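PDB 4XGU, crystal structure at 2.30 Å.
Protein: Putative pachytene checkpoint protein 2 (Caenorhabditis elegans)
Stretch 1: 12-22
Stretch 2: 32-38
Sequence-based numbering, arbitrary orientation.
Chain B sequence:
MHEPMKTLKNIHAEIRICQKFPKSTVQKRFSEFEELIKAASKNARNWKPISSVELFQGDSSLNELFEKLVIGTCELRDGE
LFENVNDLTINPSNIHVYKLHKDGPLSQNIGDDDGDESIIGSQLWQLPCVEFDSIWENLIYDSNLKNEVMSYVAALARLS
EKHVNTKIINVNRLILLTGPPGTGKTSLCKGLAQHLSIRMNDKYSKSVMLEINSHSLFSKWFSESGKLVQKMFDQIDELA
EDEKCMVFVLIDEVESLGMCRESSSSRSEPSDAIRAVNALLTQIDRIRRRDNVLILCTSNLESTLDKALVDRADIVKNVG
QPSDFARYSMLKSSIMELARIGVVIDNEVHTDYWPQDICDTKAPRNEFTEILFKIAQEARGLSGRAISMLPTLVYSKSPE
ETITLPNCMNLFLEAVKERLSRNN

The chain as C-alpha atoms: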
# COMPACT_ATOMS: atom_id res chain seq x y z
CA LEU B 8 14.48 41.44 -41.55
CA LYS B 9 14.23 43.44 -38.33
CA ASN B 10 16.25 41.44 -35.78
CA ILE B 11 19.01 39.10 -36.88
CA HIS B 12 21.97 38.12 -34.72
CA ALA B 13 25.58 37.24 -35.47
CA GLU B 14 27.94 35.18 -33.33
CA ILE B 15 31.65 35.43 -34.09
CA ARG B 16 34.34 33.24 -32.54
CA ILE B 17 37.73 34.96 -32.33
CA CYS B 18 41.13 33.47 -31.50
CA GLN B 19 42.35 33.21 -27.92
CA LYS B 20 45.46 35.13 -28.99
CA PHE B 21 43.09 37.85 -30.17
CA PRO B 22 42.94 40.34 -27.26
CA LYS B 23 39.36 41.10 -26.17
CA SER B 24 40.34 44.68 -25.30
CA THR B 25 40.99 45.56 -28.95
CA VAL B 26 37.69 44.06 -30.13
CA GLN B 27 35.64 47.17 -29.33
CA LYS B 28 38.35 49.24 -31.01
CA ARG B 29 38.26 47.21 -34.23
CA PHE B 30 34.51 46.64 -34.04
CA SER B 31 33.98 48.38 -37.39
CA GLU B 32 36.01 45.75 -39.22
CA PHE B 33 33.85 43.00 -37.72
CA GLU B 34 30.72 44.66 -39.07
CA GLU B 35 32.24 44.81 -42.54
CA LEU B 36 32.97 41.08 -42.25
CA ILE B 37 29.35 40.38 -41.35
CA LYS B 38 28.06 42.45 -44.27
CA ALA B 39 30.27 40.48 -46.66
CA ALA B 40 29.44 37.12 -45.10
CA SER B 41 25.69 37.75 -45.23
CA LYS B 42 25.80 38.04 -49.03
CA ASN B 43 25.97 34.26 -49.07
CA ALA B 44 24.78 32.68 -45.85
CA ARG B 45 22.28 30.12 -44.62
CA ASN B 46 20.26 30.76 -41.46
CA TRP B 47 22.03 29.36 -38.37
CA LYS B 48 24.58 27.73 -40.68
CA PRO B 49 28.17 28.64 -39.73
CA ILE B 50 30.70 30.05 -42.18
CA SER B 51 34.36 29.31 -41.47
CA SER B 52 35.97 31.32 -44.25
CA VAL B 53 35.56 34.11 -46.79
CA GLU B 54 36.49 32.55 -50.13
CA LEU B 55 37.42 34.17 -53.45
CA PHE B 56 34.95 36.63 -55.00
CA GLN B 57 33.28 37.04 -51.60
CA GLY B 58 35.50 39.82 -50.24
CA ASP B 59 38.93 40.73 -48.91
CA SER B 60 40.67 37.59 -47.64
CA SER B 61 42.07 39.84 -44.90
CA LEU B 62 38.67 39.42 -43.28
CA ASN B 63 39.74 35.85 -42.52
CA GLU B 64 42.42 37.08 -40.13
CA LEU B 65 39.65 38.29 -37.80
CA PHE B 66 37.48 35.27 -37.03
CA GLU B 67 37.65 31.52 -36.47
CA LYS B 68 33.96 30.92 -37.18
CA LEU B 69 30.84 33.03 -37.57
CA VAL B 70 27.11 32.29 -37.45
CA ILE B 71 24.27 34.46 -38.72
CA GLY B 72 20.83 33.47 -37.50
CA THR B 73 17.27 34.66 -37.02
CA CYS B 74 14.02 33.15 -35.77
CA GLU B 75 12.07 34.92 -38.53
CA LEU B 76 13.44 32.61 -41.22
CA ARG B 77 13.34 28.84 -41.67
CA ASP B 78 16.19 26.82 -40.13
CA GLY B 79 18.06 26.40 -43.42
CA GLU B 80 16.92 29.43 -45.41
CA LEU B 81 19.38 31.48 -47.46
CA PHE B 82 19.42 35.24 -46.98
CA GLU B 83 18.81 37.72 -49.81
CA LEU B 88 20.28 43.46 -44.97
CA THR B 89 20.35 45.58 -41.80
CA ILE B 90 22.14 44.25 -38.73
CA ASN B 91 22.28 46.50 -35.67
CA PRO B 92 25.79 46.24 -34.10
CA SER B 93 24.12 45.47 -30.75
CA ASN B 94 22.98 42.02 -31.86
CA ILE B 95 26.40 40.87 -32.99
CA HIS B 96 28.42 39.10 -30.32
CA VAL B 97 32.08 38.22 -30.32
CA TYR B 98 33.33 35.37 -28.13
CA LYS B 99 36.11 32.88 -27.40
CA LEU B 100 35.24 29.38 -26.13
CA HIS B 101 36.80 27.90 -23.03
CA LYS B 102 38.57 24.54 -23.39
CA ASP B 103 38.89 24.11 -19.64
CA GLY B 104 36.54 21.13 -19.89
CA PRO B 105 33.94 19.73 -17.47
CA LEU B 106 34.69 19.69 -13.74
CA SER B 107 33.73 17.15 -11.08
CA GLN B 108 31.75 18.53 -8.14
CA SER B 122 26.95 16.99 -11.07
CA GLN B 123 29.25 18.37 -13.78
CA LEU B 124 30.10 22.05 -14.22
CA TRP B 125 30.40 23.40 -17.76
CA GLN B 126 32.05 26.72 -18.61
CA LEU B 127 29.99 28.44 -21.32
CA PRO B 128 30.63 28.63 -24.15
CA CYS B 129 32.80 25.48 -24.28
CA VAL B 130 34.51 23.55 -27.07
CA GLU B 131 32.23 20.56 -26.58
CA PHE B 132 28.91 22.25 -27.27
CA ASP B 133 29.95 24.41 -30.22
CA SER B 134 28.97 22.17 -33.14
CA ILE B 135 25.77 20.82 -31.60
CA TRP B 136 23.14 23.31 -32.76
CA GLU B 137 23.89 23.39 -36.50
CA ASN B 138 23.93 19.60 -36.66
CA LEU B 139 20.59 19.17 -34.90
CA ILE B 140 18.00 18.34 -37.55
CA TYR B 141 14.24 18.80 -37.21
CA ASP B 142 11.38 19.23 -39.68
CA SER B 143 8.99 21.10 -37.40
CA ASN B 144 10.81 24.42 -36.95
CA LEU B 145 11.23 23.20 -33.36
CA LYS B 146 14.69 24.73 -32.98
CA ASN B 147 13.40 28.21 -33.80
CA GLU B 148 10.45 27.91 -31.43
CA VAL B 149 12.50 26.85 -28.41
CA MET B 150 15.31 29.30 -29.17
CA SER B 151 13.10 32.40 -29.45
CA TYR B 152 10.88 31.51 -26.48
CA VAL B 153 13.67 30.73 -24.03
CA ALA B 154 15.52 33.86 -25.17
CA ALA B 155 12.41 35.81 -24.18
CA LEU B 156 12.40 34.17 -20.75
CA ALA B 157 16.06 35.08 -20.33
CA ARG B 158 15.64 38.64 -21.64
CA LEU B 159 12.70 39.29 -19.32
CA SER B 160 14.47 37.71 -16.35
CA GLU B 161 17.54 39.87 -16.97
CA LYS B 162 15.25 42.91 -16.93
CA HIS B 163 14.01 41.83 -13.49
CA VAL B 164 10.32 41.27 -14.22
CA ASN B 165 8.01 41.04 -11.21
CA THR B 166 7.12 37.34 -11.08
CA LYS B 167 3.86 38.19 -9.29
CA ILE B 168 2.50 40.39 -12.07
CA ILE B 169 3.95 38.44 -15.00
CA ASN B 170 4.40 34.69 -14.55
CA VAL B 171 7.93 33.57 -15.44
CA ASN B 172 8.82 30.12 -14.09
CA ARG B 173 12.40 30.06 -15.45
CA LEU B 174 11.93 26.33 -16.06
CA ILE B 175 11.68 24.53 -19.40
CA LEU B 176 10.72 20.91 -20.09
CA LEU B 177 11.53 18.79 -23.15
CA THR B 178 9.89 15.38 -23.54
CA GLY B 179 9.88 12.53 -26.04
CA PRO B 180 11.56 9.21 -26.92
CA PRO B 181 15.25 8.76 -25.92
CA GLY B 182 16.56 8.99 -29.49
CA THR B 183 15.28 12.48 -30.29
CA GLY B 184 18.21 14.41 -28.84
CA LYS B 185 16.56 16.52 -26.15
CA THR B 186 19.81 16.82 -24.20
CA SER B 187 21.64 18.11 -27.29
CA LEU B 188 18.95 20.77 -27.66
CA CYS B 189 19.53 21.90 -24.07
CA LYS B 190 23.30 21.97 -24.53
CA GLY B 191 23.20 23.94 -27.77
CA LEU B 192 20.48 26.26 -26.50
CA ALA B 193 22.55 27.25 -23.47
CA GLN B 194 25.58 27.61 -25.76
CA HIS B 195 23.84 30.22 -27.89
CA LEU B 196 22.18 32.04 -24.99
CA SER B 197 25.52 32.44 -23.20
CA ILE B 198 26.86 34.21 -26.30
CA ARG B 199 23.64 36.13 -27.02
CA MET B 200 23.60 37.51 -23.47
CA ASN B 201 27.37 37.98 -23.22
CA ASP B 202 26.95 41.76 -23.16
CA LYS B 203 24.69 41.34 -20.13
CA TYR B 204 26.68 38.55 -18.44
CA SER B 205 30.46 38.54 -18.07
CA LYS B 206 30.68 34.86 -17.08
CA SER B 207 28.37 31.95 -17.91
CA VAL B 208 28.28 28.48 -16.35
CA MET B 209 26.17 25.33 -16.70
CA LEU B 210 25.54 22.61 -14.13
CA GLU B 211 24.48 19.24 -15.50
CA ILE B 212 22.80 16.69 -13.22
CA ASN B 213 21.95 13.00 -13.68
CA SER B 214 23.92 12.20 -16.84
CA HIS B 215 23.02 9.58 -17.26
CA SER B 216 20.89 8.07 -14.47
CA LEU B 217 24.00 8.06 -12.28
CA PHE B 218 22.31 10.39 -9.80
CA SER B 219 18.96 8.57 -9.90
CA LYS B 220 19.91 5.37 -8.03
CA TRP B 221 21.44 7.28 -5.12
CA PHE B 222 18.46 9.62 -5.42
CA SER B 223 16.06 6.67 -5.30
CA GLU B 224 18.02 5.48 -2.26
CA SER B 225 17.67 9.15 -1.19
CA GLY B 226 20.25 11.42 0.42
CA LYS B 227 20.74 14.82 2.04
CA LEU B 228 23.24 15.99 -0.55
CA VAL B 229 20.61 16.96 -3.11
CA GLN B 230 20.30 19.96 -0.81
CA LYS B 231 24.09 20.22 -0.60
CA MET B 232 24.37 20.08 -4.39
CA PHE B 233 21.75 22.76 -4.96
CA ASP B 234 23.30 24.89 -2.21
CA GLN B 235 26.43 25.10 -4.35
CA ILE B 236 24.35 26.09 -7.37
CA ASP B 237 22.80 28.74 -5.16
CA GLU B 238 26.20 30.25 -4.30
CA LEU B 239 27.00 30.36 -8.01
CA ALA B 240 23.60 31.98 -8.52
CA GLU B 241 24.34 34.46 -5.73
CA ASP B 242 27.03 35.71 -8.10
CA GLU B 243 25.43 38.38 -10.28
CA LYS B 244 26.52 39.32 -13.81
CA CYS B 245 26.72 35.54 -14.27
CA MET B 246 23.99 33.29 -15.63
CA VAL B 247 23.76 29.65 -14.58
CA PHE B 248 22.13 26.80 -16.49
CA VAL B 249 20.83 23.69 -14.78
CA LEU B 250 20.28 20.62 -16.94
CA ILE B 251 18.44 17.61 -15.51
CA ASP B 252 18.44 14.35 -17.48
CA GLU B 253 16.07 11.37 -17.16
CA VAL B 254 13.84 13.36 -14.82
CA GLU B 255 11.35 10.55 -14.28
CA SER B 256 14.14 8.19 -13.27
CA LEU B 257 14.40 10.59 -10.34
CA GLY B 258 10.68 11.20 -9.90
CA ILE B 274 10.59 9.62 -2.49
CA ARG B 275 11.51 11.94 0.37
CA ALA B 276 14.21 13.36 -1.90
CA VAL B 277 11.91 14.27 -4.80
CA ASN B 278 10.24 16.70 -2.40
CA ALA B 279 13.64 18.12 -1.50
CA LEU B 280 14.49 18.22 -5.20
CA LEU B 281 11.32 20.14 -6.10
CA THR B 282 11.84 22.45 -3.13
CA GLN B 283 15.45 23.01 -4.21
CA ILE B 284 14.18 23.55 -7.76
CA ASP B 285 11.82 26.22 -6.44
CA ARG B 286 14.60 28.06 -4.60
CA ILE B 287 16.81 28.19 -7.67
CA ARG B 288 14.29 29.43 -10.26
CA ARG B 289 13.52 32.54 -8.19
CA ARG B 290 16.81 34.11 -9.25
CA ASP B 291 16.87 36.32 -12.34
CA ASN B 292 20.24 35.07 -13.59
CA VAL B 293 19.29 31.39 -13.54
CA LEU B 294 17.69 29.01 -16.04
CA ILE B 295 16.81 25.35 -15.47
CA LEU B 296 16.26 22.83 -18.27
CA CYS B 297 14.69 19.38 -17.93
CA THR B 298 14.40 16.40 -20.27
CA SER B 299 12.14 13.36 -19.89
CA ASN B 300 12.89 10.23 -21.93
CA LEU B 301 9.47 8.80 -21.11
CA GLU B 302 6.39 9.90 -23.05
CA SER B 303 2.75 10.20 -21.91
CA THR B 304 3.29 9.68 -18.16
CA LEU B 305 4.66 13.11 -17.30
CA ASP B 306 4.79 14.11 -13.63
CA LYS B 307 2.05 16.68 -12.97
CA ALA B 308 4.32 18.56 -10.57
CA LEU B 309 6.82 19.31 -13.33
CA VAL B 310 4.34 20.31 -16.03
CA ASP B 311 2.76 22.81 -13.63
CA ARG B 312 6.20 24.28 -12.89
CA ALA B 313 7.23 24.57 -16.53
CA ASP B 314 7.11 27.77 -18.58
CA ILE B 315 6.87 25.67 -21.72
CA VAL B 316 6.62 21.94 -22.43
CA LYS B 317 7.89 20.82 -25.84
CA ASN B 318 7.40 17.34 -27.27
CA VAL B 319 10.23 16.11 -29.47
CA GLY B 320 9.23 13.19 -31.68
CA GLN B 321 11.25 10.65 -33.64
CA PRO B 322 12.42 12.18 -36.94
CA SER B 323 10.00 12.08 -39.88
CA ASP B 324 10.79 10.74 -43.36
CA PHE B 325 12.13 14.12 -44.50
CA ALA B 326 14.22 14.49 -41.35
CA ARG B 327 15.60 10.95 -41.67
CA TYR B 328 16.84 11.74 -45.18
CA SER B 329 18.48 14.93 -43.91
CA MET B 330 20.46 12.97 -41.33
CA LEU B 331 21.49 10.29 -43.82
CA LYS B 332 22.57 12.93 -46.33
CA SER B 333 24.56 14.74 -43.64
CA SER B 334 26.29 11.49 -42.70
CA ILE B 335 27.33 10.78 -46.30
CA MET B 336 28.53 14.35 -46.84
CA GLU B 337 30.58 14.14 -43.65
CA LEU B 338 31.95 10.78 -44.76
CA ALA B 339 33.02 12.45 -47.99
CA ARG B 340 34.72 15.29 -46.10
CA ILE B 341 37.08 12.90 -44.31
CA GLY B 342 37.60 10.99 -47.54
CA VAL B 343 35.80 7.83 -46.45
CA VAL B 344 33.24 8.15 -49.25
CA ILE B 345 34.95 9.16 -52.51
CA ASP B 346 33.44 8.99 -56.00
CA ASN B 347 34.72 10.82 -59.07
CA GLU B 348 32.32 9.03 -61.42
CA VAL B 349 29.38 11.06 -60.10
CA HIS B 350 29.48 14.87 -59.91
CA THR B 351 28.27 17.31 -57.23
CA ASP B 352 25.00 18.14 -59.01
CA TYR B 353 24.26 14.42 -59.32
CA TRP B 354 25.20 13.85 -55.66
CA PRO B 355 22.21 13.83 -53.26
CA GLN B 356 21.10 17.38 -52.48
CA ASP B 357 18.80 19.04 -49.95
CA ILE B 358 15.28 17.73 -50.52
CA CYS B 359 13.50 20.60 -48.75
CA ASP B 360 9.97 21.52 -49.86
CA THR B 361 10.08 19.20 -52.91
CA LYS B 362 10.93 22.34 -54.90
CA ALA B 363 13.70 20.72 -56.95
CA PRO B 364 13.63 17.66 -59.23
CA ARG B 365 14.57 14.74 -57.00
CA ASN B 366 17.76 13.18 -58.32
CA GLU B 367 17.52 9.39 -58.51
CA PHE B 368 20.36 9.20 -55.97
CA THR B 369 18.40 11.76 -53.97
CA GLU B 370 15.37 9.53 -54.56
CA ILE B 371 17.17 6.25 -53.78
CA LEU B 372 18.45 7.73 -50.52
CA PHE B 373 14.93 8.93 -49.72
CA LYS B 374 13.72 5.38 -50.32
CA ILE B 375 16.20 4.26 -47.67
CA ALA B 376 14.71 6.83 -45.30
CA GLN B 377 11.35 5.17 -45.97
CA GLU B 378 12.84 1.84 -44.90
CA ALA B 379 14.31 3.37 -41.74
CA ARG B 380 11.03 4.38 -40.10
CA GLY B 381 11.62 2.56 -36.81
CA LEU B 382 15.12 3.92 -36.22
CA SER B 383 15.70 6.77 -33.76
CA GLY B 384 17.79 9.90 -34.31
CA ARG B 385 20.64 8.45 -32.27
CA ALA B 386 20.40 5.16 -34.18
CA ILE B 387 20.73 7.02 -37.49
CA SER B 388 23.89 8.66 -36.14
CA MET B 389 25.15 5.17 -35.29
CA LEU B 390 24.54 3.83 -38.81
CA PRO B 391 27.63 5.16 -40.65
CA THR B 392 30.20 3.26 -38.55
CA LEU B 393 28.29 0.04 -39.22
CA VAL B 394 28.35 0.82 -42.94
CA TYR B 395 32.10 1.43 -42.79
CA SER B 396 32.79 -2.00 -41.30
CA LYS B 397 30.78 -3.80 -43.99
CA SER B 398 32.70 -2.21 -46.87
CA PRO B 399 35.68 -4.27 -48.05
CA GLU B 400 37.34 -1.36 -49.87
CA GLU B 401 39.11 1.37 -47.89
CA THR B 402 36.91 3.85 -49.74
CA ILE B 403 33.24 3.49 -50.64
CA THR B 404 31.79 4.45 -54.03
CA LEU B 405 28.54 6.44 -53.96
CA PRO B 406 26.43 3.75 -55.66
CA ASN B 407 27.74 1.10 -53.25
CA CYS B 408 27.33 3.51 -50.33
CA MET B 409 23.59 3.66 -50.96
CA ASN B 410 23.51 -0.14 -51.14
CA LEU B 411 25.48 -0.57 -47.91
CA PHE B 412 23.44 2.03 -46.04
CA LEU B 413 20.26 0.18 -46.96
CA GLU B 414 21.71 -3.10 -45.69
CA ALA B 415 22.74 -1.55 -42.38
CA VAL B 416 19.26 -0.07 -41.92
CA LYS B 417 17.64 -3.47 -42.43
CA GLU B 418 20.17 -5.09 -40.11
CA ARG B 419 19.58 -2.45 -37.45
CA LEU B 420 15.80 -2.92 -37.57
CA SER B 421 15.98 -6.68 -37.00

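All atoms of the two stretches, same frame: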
# COMPACT_ATOMS: atom_id res chain seq x y z
N HIS B 12 20.78 38.10 -35.56
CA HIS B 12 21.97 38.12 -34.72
C HIS B 12 23.17 37.51 -35.44
O HIS B 12 23.03 36.78 -36.41
CB HIS B 12 21.71 37.36 -33.42
CG HIS B 12 20.63 37.97 -32.57
ND1 HIS B 12 20.90 38.77 -31.48
CD2 HIS B 12 19.28 37.90 -32.67
CE1 HIS B 12 19.76 39.16 -30.94
NE2 HIS B 12 18.77 38.65 -31.64
N ALA B 13 24.36 37.84 -34.94
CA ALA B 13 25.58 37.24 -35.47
C ALA B 13 26.54 36.89 -34.34
O ALA B 13 26.87 37.74 -33.51
CB ALA B 13 26.24 38.17 -36.47
N GLU B 14 26.98 35.64 -34.31
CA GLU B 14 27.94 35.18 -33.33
C GLU B 14 29.27 34.95 -34.02
O GLU B 14 29.34 34.26 -35.03
CB GLU B 14 27.46 33.89 -32.65
CG GLU B 14 26.05 33.98 -32.08
CD GLU B 14 25.48 32.63 -31.70
OE1 GLU B 14 26.25 31.64 -31.69
OE2 GLU B 14 24.27 32.56 -31.40
N ILE B 15 30.33 35.54 -33.48
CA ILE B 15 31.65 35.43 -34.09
C ILE B 15 32.68 34.93 -33.09
O ILE B 15 32.92 35.56 -32.06
CB ILE B 15 32.12 36.78 -34.66
CG1 ILE B 15 31.13 37.28 -35.72
CG2 ILE B 15 33.51 36.66 -35.24
CD1 ILE B 15 31.48 38.65 -36.27
N ARG B 16 33.29 33.79 -33.39
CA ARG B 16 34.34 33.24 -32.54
C ARG B 16 35.71 33.75 -32.96
O ARG B 16 36.18 33.47 -34.07
CB ARG B 16 34.32 31.71 -32.57
CG ARG B 16 35.28 31.06 -31.58
CD ARG B 16 35.84 29.76 -32.11
NE ARG B 16 34.79 28.85 -32.58
CZ ARG B 16 35.03 27.70 -33.19
NH1 ARG B 16 36.28 27.31 -33.40
NH2 ARG B 16 34.03 26.93 -33.58
N ILE B 17 36.37 34.50 -32.08
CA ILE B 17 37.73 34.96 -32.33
C ILE B 17 38.77 34.02 -31.73
O ILE B 17 38.43 33.09 -30.99
CB ILE B 17 37.97 36.37 -31.76
CG1 ILE B 17 37.41 36.47 -30.34
CG2 ILE B 17 37.36 37.42 -32.66
CD1 ILE B 17 37.56 37.84 -29.73
N CYS B 18 40.03 34.26 -32.06
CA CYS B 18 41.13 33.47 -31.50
C CYS B 18 41.36 33.84 -30.05
O CYS B 18 40.99 34.93 -29.61
CB CYS B 18 42.41 33.68 -32.30
SG CYS B 18 42.82 32.34 -33.45
N GLN B 19 41.96 32.92 -29.29
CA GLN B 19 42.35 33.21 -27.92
C GLN B 19 43.43 34.28 -27.93
O GLN B 19 43.41 35.20 -27.10
CB GLN B 19 42.84 31.96 -27.20
CG GLN B 19 41.75 31.00 -26.76
CD GLN B 19 41.23 30.13 -27.89
OE1 GLN B 19 41.83 30.06 -28.96
NE2 GLN B 19 40.11 29.46 -27.66
N LYS B 20 44.37 34.17 -28.87
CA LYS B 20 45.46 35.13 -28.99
C LYS B 20 44.95 36.52 -29.35
O LYS B 20 45.62 37.52 -29.09
CB LYS B 20 46.48 34.66 -30.04
CG LYS B 20 47.40 33.55 -29.54
CD LYS B 20 48.81 33.67 -30.11
CE LYS B 20 49.04 32.73 -31.28
NZ LYS B 20 50.39 32.92 -31.89
N PHE B 21 43.75 36.58 -29.94
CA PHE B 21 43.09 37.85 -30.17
C PHE B 21 42.70 38.46 -28.82
O PHE B 21 41.92 37.86 -28.07
CB PHE B 21 41.85 37.67 -31.05
CG PHE B 21 41.39 38.93 -31.74
CD1 PHE B 21 40.93 40.01 -31.01
CD2 PHE B 21 41.42 39.02 -33.12
CE1 PHE B 21 40.51 41.16 -31.65
CE2 PHE B 21 41.01 40.16 -33.77
CZ PHE B 21 40.55 41.24 -33.03
N PRO B 22 43.26 39.64 -28.50
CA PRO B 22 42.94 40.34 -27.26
C PRO B 22 41.53 40.93 -27.27
O PRO B 22 41.16 41.62 -28.22
CB PRO B 22 43.99 41.45 -27.20
CG PRO B 22 44.32 41.72 -28.63
CD PRO B 22 44.21 40.40 -29.34
N GLU B 32 35.52 46.75 -38.29
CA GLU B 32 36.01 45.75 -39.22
C GLU B 32 35.21 44.45 -39.11
O GLU B 32 35.05 43.73 -40.10
CB GLU B 32 37.49 45.47 -38.96
CG GLU B 32 38.34 46.72 -38.86
CD GLU B 32 39.80 46.42 -38.60
OE1 GLU B 32 40.26 45.32 -38.96
OE2 GLU B 32 40.49 47.29 -38.01
N PHE B 33 34.71 44.16 -37.92
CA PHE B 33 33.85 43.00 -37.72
C PHE B 33 32.52 43.17 -38.44
O PHE B 33 31.98 42.21 -38.98
CB PHE B 33 33.61 42.74 -36.24
CG PHE B 33 34.70 41.97 -35.57
CD1 PHE B 33 34.75 40.59 -35.67
CD2 PHE B 33 35.69 42.61 -34.84
CE1 PHE B 33 35.75 39.87 -35.06
CE2 PHE B 33 36.69 41.90 -34.23
CZ PHE B 33 36.73 40.52 -34.34
N GLU B 34 32.01 44.39 -38.45
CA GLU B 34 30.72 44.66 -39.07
C GLU B 34 30.81 44.56 -40.59
O GLU B 34 29.86 44.16 -41.26
CB GLU B 34 30.19 46.03 -38.65
CG GLU B 34 28.76 46.30 -39.07
CD GLU B 34 28.15 47.47 -38.33
OE1 GLU B 34 26.95 47.75 -38.56
OE2 GLU B 34 28.86 48.10 -37.52
N GLU B 35 31.98 44.93 -41.12
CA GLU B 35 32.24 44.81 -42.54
C GLU B 35 32.29 43.34 -42.93
O GLU B 35 31.76 42.93 -43.97
CB GLU B 35 33.56 45.52 -42.90
CG GLU B 35 33.47 46.49 -44.08
CD GLU B 35 32.55 47.68 -43.83
OE1 GLU B 35 32.13 47.89 -42.66
OE2 GLU B 35 32.24 48.41 -44.80
N LEU B 36 32.93 42.53 -42.08
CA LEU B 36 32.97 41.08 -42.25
C LEU B 36 31.57 40.48 -42.33
O LEU B 36 31.29 39.65 -43.19
CB LEU B 36 33.74 40.43 -41.10
CG LEU B 36 33.58 38.92 -40.96
CD1 LEU B 36 34.23 38.19 -42.13
CD2 LEU B 36 34.13 38.42 -39.63
N ILE B 37 30.70 40.90 -41.42
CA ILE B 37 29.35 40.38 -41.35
C ILE B 37 28.52 40.79 -42.57
O ILE B 37 27.70 40.01 -43.06
CB ILE B 37 28.65 40.84 -40.06
CG1 ILE B 37 29.39 40.27 -38.84
CG2 ILE B 37 27.20 40.39 -40.03
CD1 ILE B 37 28.87 40.79 -37.53
N LYS B 38 28.75 42.00 -43.07
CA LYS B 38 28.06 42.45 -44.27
C LYS B 38 28.47 41.60 -45.47
O LYS B 38 27.63 41.24 -46.30
CB LYS B 38 28.34 43.93 -44.54

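No hydrogen bond crosses between these two stretches; the contact consists entirely of apolar side chains. Together they bury 282 Å², a modest area, and most of it centres on I15 and F33.

Stretch 1 opens as a strand, which includes 12-16, and continues into a loop. Stretch 2 is part of a longer helix. The helix crosses the strand obliquely, at 115° between their N-to-C directions, with 10.7 Å between axes at closest approach. That spacing leaves room for side chains between the two backbones.

Alternation along stretch 1 sets the pattern. A13, I15 and I17 point toward the helix, while E14 and R16 point away. E14 OE2 and R16 NH1 are hydrogen-bonded elsewhere in the structure. On the helix, F33, L36 and I37 point toward stretch 1. Their spacing of three and four residues matches the helical repeat and places them on one side. The helix is held by its own backbone hydrogen bonds, such as I37 N to F33 O at 3.1 Å.

I15 meets three helix residues, and CD1 makes the closest approach to each. I15 CD1 lies 3.6 Å from I37 CD1, 3.8 Å from F33 CD1 and 4.3 Å from L36 CD2. These are van der Waals contacts between nonpolar groups, shielded from solvent. A13 has only a methyl to offer. Its CB meets I37 CD1 at 3.9 Å, where the two backbones come near, with CA atoms of A13 and I37 7.7 Å apart.

F33 also meets I17 and, farther on, F21. I17 CG2 sits at the edge of the F33 ring, 3.6 Å from F33 CZ. F21 CZ also approaches that ring's edge, 4.1 Å from F33 CE2. The two aromatic rings are oblique, with planes at 59° and centroids 6.0 Å apart. A weak backbone hydrogen bond, F21 N to C18 O at 3.2 Å, spans the turn before F21.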